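Local coordinates for cell cycle serine/threonine-protein kinase CDC5/MSD2 (Saccharomyces cerevisiae, PDB 6MF4) that phosphorylates serine and threonine residues of proteins and is required for the cell cycle, acting in mitotic exit, with its polo-box domain, the part in this chain, recognising substrates, at residues N268-E271 with K272-I276. Numbering follows the deposited sequence.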
ATOM      1  N   ASN A 268     -11.388   8.730  15.740  1.00 30.05           N
ATOM      2  CA  ASN A 268     -10.226   8.899  16.611  1.00 32.15           C
ATOM      3  C   ASN A 268      -8.955   9.222  15.810  1.00 32.93           C
ATOM      4  O   ASN A 268      -7.908   8.595  15.980  1.00 24.17           O
ATOM      5  CB  ASN A 268     -10.032   7.633  17.454  1.00 36.78           C
ATOM      6  CG  ASN A 268     -11.098   7.471  18.515  1.00 52.63           C
ATOM      7  OD1 ASN A 268     -11.729   8.444  18.928  1.00 56.77           O
ATOM      8  ND2 ASN A 268     -11.319   6.236  18.953  1.00 61.68           N
ATOM      9  N   PHE A 269      -9.064  10.217  14.938  1.00 32.16           N
ATOM     10  CA  PHE A 269      -8.020  10.510  13.966  1.00 33.54           C
ATOM     11  C   PHE A 269      -6.646  10.770  14.590  1.00 26.86           C
ATOM     12  O   PHE A 269      -5.634  10.278  14.087  1.00 27.39           O
ATOM     13  CB  PHE A 269      -8.435  11.712  13.114  1.00 34.68           C
ATOM     14  CG  PHE A 269      -7.320  12.281  12.286  1.00 30.90           C
ATOM     15  CD1 PHE A 269      -6.889  11.636  11.138  1.00 39.57           C
ATOM     16  CD2 PHE A 269      -6.706  13.465  12.656  1.00 37.82           C
ATOM     17  CE1 PHE A 269      -5.858  12.162  10.376  1.00 34.35           C
ATOM     18  CE2 PHE A 269      -5.678  13.993  11.902  1.00 36.64           C
ATOM     19  CZ  PHE A 269      -5.254  13.342  10.759  1.00 33.67           C
ATOM     20  N   ARG A 270      -6.595  11.528  15.681  1.00 26.89           N
ATOM     21  CA  ARG A 270      -5.307  11.930  16.238  1.00 28.10           C
ATOM     22  C   ARG A 270      -4.522  10.740  16.781  1.00 25.40           C
ATOM     23  O   ARG A 270      -3.295  10.693  16.668  1.00 24.07           O
ATOM     24  CB  ARG A 270      -5.497  12.970  17.343  1.00 35.80           C
ATOM     25  CG  ARG A 270      -4.185  13.493  17.928  1.00 40.36           C
ATOM     26  CD  ARG A 270      -3.318  14.182  16.871  1.00 43.52           C
ATOM     27  NE  ARG A 270      -2.162  13.379  16.473  1.00 36.22           N
ATOM     28  CZ  ARG A 270      -1.194  13.809  15.665  1.00 40.19           C
ATOM     29  NH1 ARG A 270      -1.240  15.036  15.158  1.00 39.75           N
ATOM     30  NH2 ARG A 270      -0.179  13.011  15.362  1.00 32.74           N
ATOM     31  N   GLU A 271      -5.221   9.784  17.380  1.00 24.56           N
ATOM     32  CA  GLU A 271      -4.566   8.580  17.872  1.00 25.20           C
ATOM     33  C   GLU A 271      -4.062   7.751  16.695  1.00 22.60           C
ATOM     34  O   GLU A 271      -2.967   7.190  16.736  1.00 22.92           O
ATOM     35  CB  GLU A 271      -5.521   7.758  18.739  1.00 27.47           C
ATOM     36  CG  GLU A 271      -4.995   6.378  19.135  1.00 34.87           C
ATOM     37  CD  GLU A 271      -3.688   6.433  19.912  1.00 42.38           C
ATOM     38  OE1 GLU A 271      -3.359   7.503  20.468  1.00 44.97           O
ATOM     39  OE2 GLU A 271      -2.987   5.399  19.966  1.00 42.00           O
ATOM     40  N   LYS A 272      -4.862   7.684  15.639  1.00 22.97           N
ATOM     41  CA  LYS A 272      -4.486   6.903  14.469  1.00 22.65           C
ATOM     42  C   LYS A 272      -3.274   7.514  13.771  1.00 21.58           C
ATOM     43  O   LYS A 272      -2.380   6.791  13.342  1.00 21.49           O
ATOM     44  CB  LYS A 272      -5.668   6.782  13.509  1.00 24.13           C
ATOM     45  CG  LYS A 272      -6.717   5.803  14.021  1.00 25.10           C
ATOM     46  CD  LYS A 272      -7.967   5.778  13.165  1.00 33.33           C
ATOM     47  CE  LYS A 272      -8.946   4.706  13.657  1.00 37.78           C
ATOM     48  NZ  LYS A 272      -8.821   4.409  15.123  1.00 36.36           N
ATOM     49  N   LEU A 273      -3.228   8.841  13.675  1.00 21.44           N
ATOM     50  CA  LEU A 273      -2.094   9.495  13.027  1.00 21.74           C
ATOM     51  C   LEU A 273      -0.812   9.274  13.827  1.00 22.71           C
ATOM     52  O   LEU A 273       0.270   9.144  13.259  1.00 21.08           O
ATOM     53  CB  LEU A 273      -2.355  10.990  12.848  1.00 26.93           C
ATOM     54  CG  LEU A 273      -1.322  11.732  11.993  1.00 28.11           C
ATOM     55  CD1 LEU A 273      -1.314  11.211  10.553  1.00 23.43           C
ATOM     56  CD2 LEU A 273      -1.582  13.235  12.014  1.00 30.53           C
ATOM     57  N   THR A 274      -0.937   9.224  15.148  1.00 22.37           N
ATOM     58  CA  THR A 274       0.203   8.924  16.004  1.00 22.32           C
ATOM     59  C   THR A 274       0.719   7.513  15.733  1.00 20.62           C
ATOM     60  O   THR A 274       1.927   7.293  15.625  1.00 22.06           O
ATOM     61  CB  THR A 274      -0.169   9.069  17.492  1.00 29.00           C
ATOM     62  OG1 THR A 274      -0.451  10.444  17.772  1.00 31.91           O
ATOM     63  CG2 THR A 274       0.967   8.596  18.395  1.00 34.67           C
ATOM     64  N   LEU A 275      -0.199   6.558  15.621  1.00 22.58           N
ATOM     65  CA  LEU A 275       0.166   5.177  15.321  1.00 24.12           C
ATOM     66  C   LEU A 275       0.831   5.087  13.949  1.00 20.70           C
ATOM     67  O   LEU A 275       1.817   4.373  13.765  1.00 21.91           O
ATOM     68  CB  LEU A 275      -1.068   4.274  15.375  1.00 24.16           C
ATOM     69  CG  LEU A 275      -1.588   3.966  16.783  1.00 24.94           C
ATOM     70  CD1 LEU A 275      -2.983   3.377  16.721  1.00 26.83           C
ATOM     71  CD2 LEU A 275      -0.646   3.021  17.512  1.00 26.45           C
ATOM     72  N   ILE A 276       0.290   5.836  12.996  1.00 21.08           N
ATOM     73  CA  ILE A 276       0.832   5.878  11.644  1.00 18.06           C
ATOM     74  C   ILE A 276       2.277   6.365  11.657  1.00 19.84           C
ATOM     75  O   ILE A 276       3.144   5.767  11.024  1.00 17.34           O
ATOM     76  CB  ILE A 276      -0.038   6.780  10.741  1.00 18.27           C
ATOM     77  CG1 ILE A 276      -1.331   6.046  10.387  1.00 19.09           C
ATOM     78  CG2 ILE A 276       0.708   7.194   9.465  1.00 18.69           C
ATOM     79  CD1 ILE A 276      -2.342   6.883   9.649  1.00 21.93           C
TER
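Arg-270 O takes two bonds from Thr-274, one from N at 3.2 Å and one from the hydroxyl OG1 at 3.1 Å, arriving from opposite faces of the carbonyl plane. With OG1 beside its own backbone N (chi1 -66°), the hydroxyl reaches back one turn. Thr-274 OG1 also lies at the edge of the arginine's guanidinium, near its plane, 3.5 Å from Arg-270 NH2. An alanine here lacks OG1 and would probably leave Arg-270 O with the single backbone donor and the guanidinium edge without its neighbouring oxygen. The other i to i+4 bonds at the start of helix 269-283 are Lys-272 N to Asn-268 O (3.2 Å), Leu-273 N to Phe-269 O (2.8 Å) and Leu-275 N to Glu-271 O (3.1 Å).

Van der Waals contact centres on Leu-273 CD2. This methyl sits over one face of the Arg-270 guanidinium, off toward its rim, and touches Phe-269 CZ at 3.9 Å; the phenylalanine and leucine side chains run side by side. Bends at chi2 and chi3 bring the arginine head back over the leucine.

Salt bridges to outside residues hold two charged ends: Arg-270 NH1 to Glu-77 of helix 56-82, Lys-272 NZ to Asp-225. In polo box 2, Phe-269 packs on helix 252-258 and Met-229 of strand 228-232, while Ile-276 meets Phe-221 and Phe-223 of strand 219-223.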